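Local coordinates for protein transcriptional regulator KdgR (Pseudomonas aeruginosa, PDB 5Y6I) that probably binds DNA as a winged helix-turn-helix transcriptional regulator of the IclR family, identified as HmgR, at the interface of chains A and B. Numbering follows the deposited sequence. Chains: chain A/B, Transcriptional regulator KdgR.

Contact 1: the interface of chains A and B. Residues chain A 26, 30, 33-34, 76; chain B 83, 86-87, 89-90.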
loop_
_atom_site.group_PDB
_atom_site.type_symbol
_atom_site.label_atom_id
_atom_site.label_comp_id
_atom_site.label_asym_id
_atom_site.label_seq_id
_atom_site.Cartn_x
_atom_site.Cartn_y
_atom_site.Cartn_z
ATOM N N LEU A 26 -9.093 -17.736 7.025
ATOM C CA LEU A 26 -7.998 -16.779 7.036
ATOM C C LEU A 26 -8.530 -15.362 6.920
ATOM O O LEU A 26 -8.017 -14.434 7.560
ATOM C CB LEU A 26 -7.029 -17.097 5.905
ATOM C CG LEU A 26 -5.808 -16.216 5.658
ATOM C CD1 LEU A 26 -4.811 -16.283 6.815
ATOM C CD2 LEU A 26 -5.140 -16.641 4.351
ATOM N N ALA A 30 -7.935 -12.343 9.860
ATOM C CA ALA A 30 -7.463 -10.987 9.577
ATOM C C ALA A 30 -8.456 -9.936 10.064
ATOM O O ALA A 30 -8.065 -8.891 10.596
ATOM C CB ALA A 30 -7.221 -10.826 8.078
ATOM N N SER A 33 -8.915 -8.339 14.203
ATOM C CA SER A 33 -7.847 -7.572 14.761
ATOM C C SER A 33 -6.567 -8.362 14.761
ATOM O O SER A 33 -6.217 -8.966 13.771
ATOM C CB SER A 33 -8.237 -7.132 16.167
ATOM O OG SER A 33 -7.590 -5.938 16.501
ATOM N N PRO A 34 -5.889 -8.362 15.891
ATOM C CA PRO A 34 -4.592 -8.980 16.062
ATOM C C PRO A 34 -4.608 -10.329 16.694
ATOM O O PRO A 34 -3.728 -11.121 16.429
ATOM C CB PRO A 34 -3.958 -8.004 17.037
ATOM C CG PRO A 34 -5.094 -7.492 17.834
ATOM C CD PRO A 34 -6.262 -7.437 16.914
ATOM N N LEU A 76 -2.535 -13.982 12.609
ATOM C CA LEU A 76 -2.022 -14.283 11.286
ATOM C C LEU A 76 -0.562 -14.663 11.363
ATOM O O LEU A 76 0.208 -14.081 12.133
ATOM C CB LEU A 76 -2.209 -13.099 10.354
ATOM C CG LEU A 76 -3.673 -12.734 10.153
ATOM C CD1 LEU A 76 -3.826 -11.270 9.740
ATOM C CD2 LEU A 76 -4.266 -13.659 9.122
ATOM N N VAL B 83 -5.372 -8.946 4.347
ATOM C CA VAL B 83 -4.564 -9.795 5.207
ATOM C C VAL B 83 -3.172 -9.209 5.371
ATOM O O VAL B 83 -2.552 -9.347 6.435
ATOM C CB VAL B 83 -4.530 -11.230 4.640
ATOM C CG1 VAL B 83 -3.426 -12.064 5.287
ATOM C CG2 VAL B 83 -5.892 -11.911 4.814
ATOM N N ALA B 86 -3.909 -6.329 8.027
ATOM C CA ALA B 86 -4.185 -6.890 9.347
ATOM C C ALA B 86 -2.921 -7.483 9.958
ATOM O O ALA B 86 -2.602 -7.204 11.118
ATOM C CB ALA B 86 -5.292 -7.944 9.267
ATOM N N ALA B 87 -2.173 -8.290 9.186
ATOM C CA ALA B 87 -0.889 -8.804 9.670
ATOM C C ALA B 87 -0.012 -7.691 10.215
ATOM O O ALA B 87 0.691 -7.870 11.217
ATOM C CB ALA B 87 -0.136 -9.526 8.557
ATOM N N ASP B 89 -1.089 -4.604 11.294
ATOM C CA ASP B 89 -1.744 -4.152 12.518
ATOM C C ASP B 89 -1.409 -5.085 13.674
ATOM O O ASP B 89 -1.109 -4.633 14.784
ATOM C CB ASP B 89 -3.266 -4.065 12.303
ATOM C CG ASP B 89 -4.057 -3.898 13.617
ATOM O OD1 ASP B 89 -4.404 -2.743 13.964
ATOM O OD2 ASP B 89 -4.372 -4.911 14.286
ATOM N N SER B 90 -1.417 -6.389 13.412
ATOM C CA SER B 90 -1.248 -7.415 14.426
ATOM C C SER B 90 0.167 -7.456 14.994
ATOM O O SER B 90 0.391 -8.130 16.010
ATOM C CB SER B 90 -1.623 -8.777 13.829
ATOM O OG SER B 90 -3.028 -8.896 13.594
#
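The flat group here is the B:Asp89 carboxylate, whose side chain crosses the puckered A:Pro34 ring obliquely. The ring meets chain B through its CA and CB atoms, where CA lies 3.7 Å from B:Ser90 CB. At the other end of the ring, A:Pro34 CD is 4.1 Å from the carboxylate oxygen B:Asp89 OD2, a loose contact. B:Asp89 CG is anti to its backbone N (chi1 167°), which turns OD2 toward the A:Ser33-A:Pro34 loop.

B:Ser90 OG is anti to its own carbonyl carbon (chi1 -70°). It folds back onto helix 78-89 and gives a hydrogen bond to B:Ala86 O, 3.0 Å away. The hydroxyl stands above that carbonyl's plane. A:Ser33 O also lies 3.2 Å from B:Ser90 OG. It sits nearly straight beyond OG along the CB-OG bond, so this is a close polar approach with poor hydrogen-bond geometry.

Beside this polar end lies an apolar strip. A:Ala30 CB meets B:Ala86 CB and also B:Val83 CG2, each at 3.7 Å. A:Leu76 points its CD1 branch at the same helix, 3.7 Å from B:Ala86 CB and near B:Ala87. The small alanine side chains probably allow close packing of the segments.

The contact packs helix 18-31 and wing strand 74-76 of chain A against the linker helix of chain B. It probably helps pair the DNA-binding domains.

Contact 2: the interface of chains A and B. Residues chain A 18, 54-55, 58, 61-62; chain B 16, 18-20.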
loop_
_atom_site.group_PDB
_atom_site.type_symbol
_atom_site.label_atom_id
_atom_site.label_comp_id
_atom_site.label_asym_id
_atom_site.label_seq_id
_atom_site.Cartn_x
_atom_site.Cartn_y
_atom_site.Cartn_z
ATOM N N SER A 18 -12.963 -27.596 0.386
ATOM C CA SER A 18 -12.131 -27.264 1.536
ATOM C C SER A 18 -11.275 -26.023 1.301
ATOM O O SER A 18 -10.881 -25.354 2.263
ATOM C CB SER A 18 -11.252 -28.464 1.886
ATOM O OG SER A 18 -10.138 -28.081 2.667
ATOM N N ARG A 54 -10.245 -27.534 13.413
ATOM C CA ARG A 54 -9.563 -28.463 12.517
ATOM C C ARG A 54 -8.789 -27.715 11.445
ATOM O O ARG A 54 -7.604 -27.992 11.218
ATOM C CB ARG A 54 -10.564 -29.434 11.882
ATOM C CG ARG A 54 -9.944 -30.791 11.587
ATOM C CD ARG A 54 -10.983 -31.863 11.319
ATOM N NE ARG A 54 -12.169 -31.744 12.164
ATOM C CZ ARG A 54 -13.406 -31.668 11.679
ATOM N NH1 ARG A 54 -13.590 -31.697 10.362
ATOM N NH2 ARG A 54 -14.451 -31.565 12.499
ATOM N N TYR A 55 -9.440 -26.745 10.787
ATOM C CA TYR A 55 -8.775 -25.997 9.721
ATOM C C TYR A 55 -7.760 -25.009 10.273
ATOM O O TYR A 55 -6.776 -24.701 9.591
ATOM C CB TYR A 55 -9.796 -25.266 8.847
ATOM C CG TYR A 55 -10.549 -26.160 7.891
ATOM C CD1 TYR A 55 -11.723 -26.788 8.282
ATOM C CD2 TYR A 55 -10.084 -26.375 6.597
ATOM C CE1 TYR A 55 -12.412 -27.607 7.420
ATOM C CE2 TYR A 55 -10.762 -27.202 5.729
ATOM C CZ TYR A 55 -11.931 -27.814 6.146
ATOM O OH TYR A 55 -12.633 -28.635 5.289
ATOM N N ALA A 58 -4.414 -26.730 10.227
ATOM C CA ALA A 58 -3.773 -26.671 8.912
ATOM C C ALA A 58 -3.146 -25.301 8.660
ATOM O O ALA A 58 -1.994 -25.206 8.212
ATOM C CB ALA A 58 -4.785 -26.997 7.813
ATOM N N ALA A 61 0.077 -24.995 10.565
ATOM C CA ALA A 61 1.100 -25.728 9.822
ATOM C C ALA A 61 1.609 -24.921 8.635
ATOM O O ALA A 61 2.817 -24.713 8.481
ATOM C CB ALA A 61 0.543 -27.069 9.342
ATOM N N SER A 62 0.701 -24.445 7.783
ATOM C CA SER A 62 1.118 -23.731 6.581
ATOM C C SER A 62 1.753 -22.368 6.873
ATOM O O SER A 62 2.144 -21.671 5.925
ATOM C CB SER A 62 -0.078 -23.566 5.649
ATOM O OG SER A 62 -1.135 -22.906 6.319
ATOM N N VAL B 16 -8.945 -30.681 5.228
ATOM C CA VAL B 16 -7.790 -30.302 6.028
ATOM C C VAL B 16 -6.514 -30.536 5.216
ATOM O O VAL B 16 -5.538 -29.808 5.369
ATOM C CB VAL B 16 -7.758 -31.072 7.372
ATOM C CG1 VAL B 16 -6.783 -30.423 8.354
ATOM C CG2 VAL B 16 -9.154 -31.167 7.968
ATOM N N SER B 18 -6.541 -30.719 1.602
ATOM C CA SER B 18 -6.710 -29.831 0.464
ATOM C C SER B 18 -7.041 -28.407 0.892
ATOM O O SER B 18 -7.106 -27.508 0.043
ATOM C CB SER B 18 -7.793 -30.393 -0.468
ATOM O OG SER B 18 -7.599 -31.791 -0.684
ATOM N N ALA B 19 -7.265 -28.190 2.191
ATOM C CA ALA B 19 -7.298 -26.836 2.727
ATOM C C ALA B 19 -5.989 -26.118 2.454
ATOM O O ALA B 19 -5.980 -24.911 2.180
ATOM C CB ALA B 19 -7.580 -26.882 4.230
ATOM N N GLU B 20 -4.881 -26.858 2.497
ATOM C CA GLU B 20 -3.554 -26.291 2.330
ATOM C C GLU B 20 -3.131 -26.171 0.876
ATOM O O GLU B 20 -2.266 -25.346 0.574
ATOM C CB GLU B 20 -2.519 -27.130 3.083
ATOM C CG GLU B 20 -2.891 -27.418 4.517
ATOM C CD GLU B 20 -1.776 -28.107 5.264
ATOM O OE1 GLU B 20 -1.000 -27.403 5.952
ATOM O OE2 GLU B 20 -1.676 -29.353 5.161
#
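B:Ala19 CB forms the centre, touching the CD2-CE2 side of the A:Tyr55 ring, 3.5 Å from CD2. The ring is held toward chain B by its first torsion, with CG anti to the carbonyl carbon (chi1 -75°). A second apolar contact is made by B:Val16, which loses more surface here than any other residue of the patch. Its CG2 branch comes within 3.7 Å of A:Arg54 CG, and the two side chains cross at about a right angle. Its CG1 branch, anti to the backbone N (chi1 -165°), turns toward A:Ala58 CB at 4.0 Å. The CG and CD methylenes of A:Arg54 carry its contact, and a bend at chi3 turns the guanidinium off in another direction.

A:Ala58 CB is also covered by the aliphatic stem of B:Glu20, with CG 3.8 Å away. The B:Glu20 chain is extended beyond CG and runs along to the end of helix 49-61. There OE1 lies 3.7 Å from A:Ala61 CB. B:Glu20 OE1 is also 3.3 Å from A:Ala58 O, an acceptor-acceptor approach that is unfavourable unless a proton is shared. The carboxylate may therefore be somewhat easier to protonate, though the structure does not show this. A:Ala58 O takes a hydrogen bond from A:Ser62 OG at 3.1 Å, with the donor above the carbonyl plane.

On the opposite rim, A:Ser18 OG lies in plane at the edge of the A:Tyr55 ring. It is anti to its backbone N (chi1 160°) and comes within 2.9 Å of B:Ala19 N. The hydroxyl stands over the amide and the N-H is turned elsewhere, so this is at best a doubtful bond.

The site joins the start of helix 18-31 in chain B, with the B:Val16 segment leading into it, to helix 49-61 of chain A. By family, helix 49-61 is the recognition helix of the helix-turn-helix.

The C-alpha centres of contact 1 and contact 2 are about 18 Å apart. Helix 18-31 of chain A joins them: its first residue, A:Ser18, belongs to contact 2, and A:Leu26 and A:Ala30 near its other end belong to contact 1. Chain B uses separate elements, its linker helix 78-89 in contact 1 and the start of its own helix 18-31 in contact 2. Together they probably help hold the two N-terminal domains against each other. This probably sets the spacing of the recognition helices in a dimer. The whole interface departs from exact two-fold symmetry.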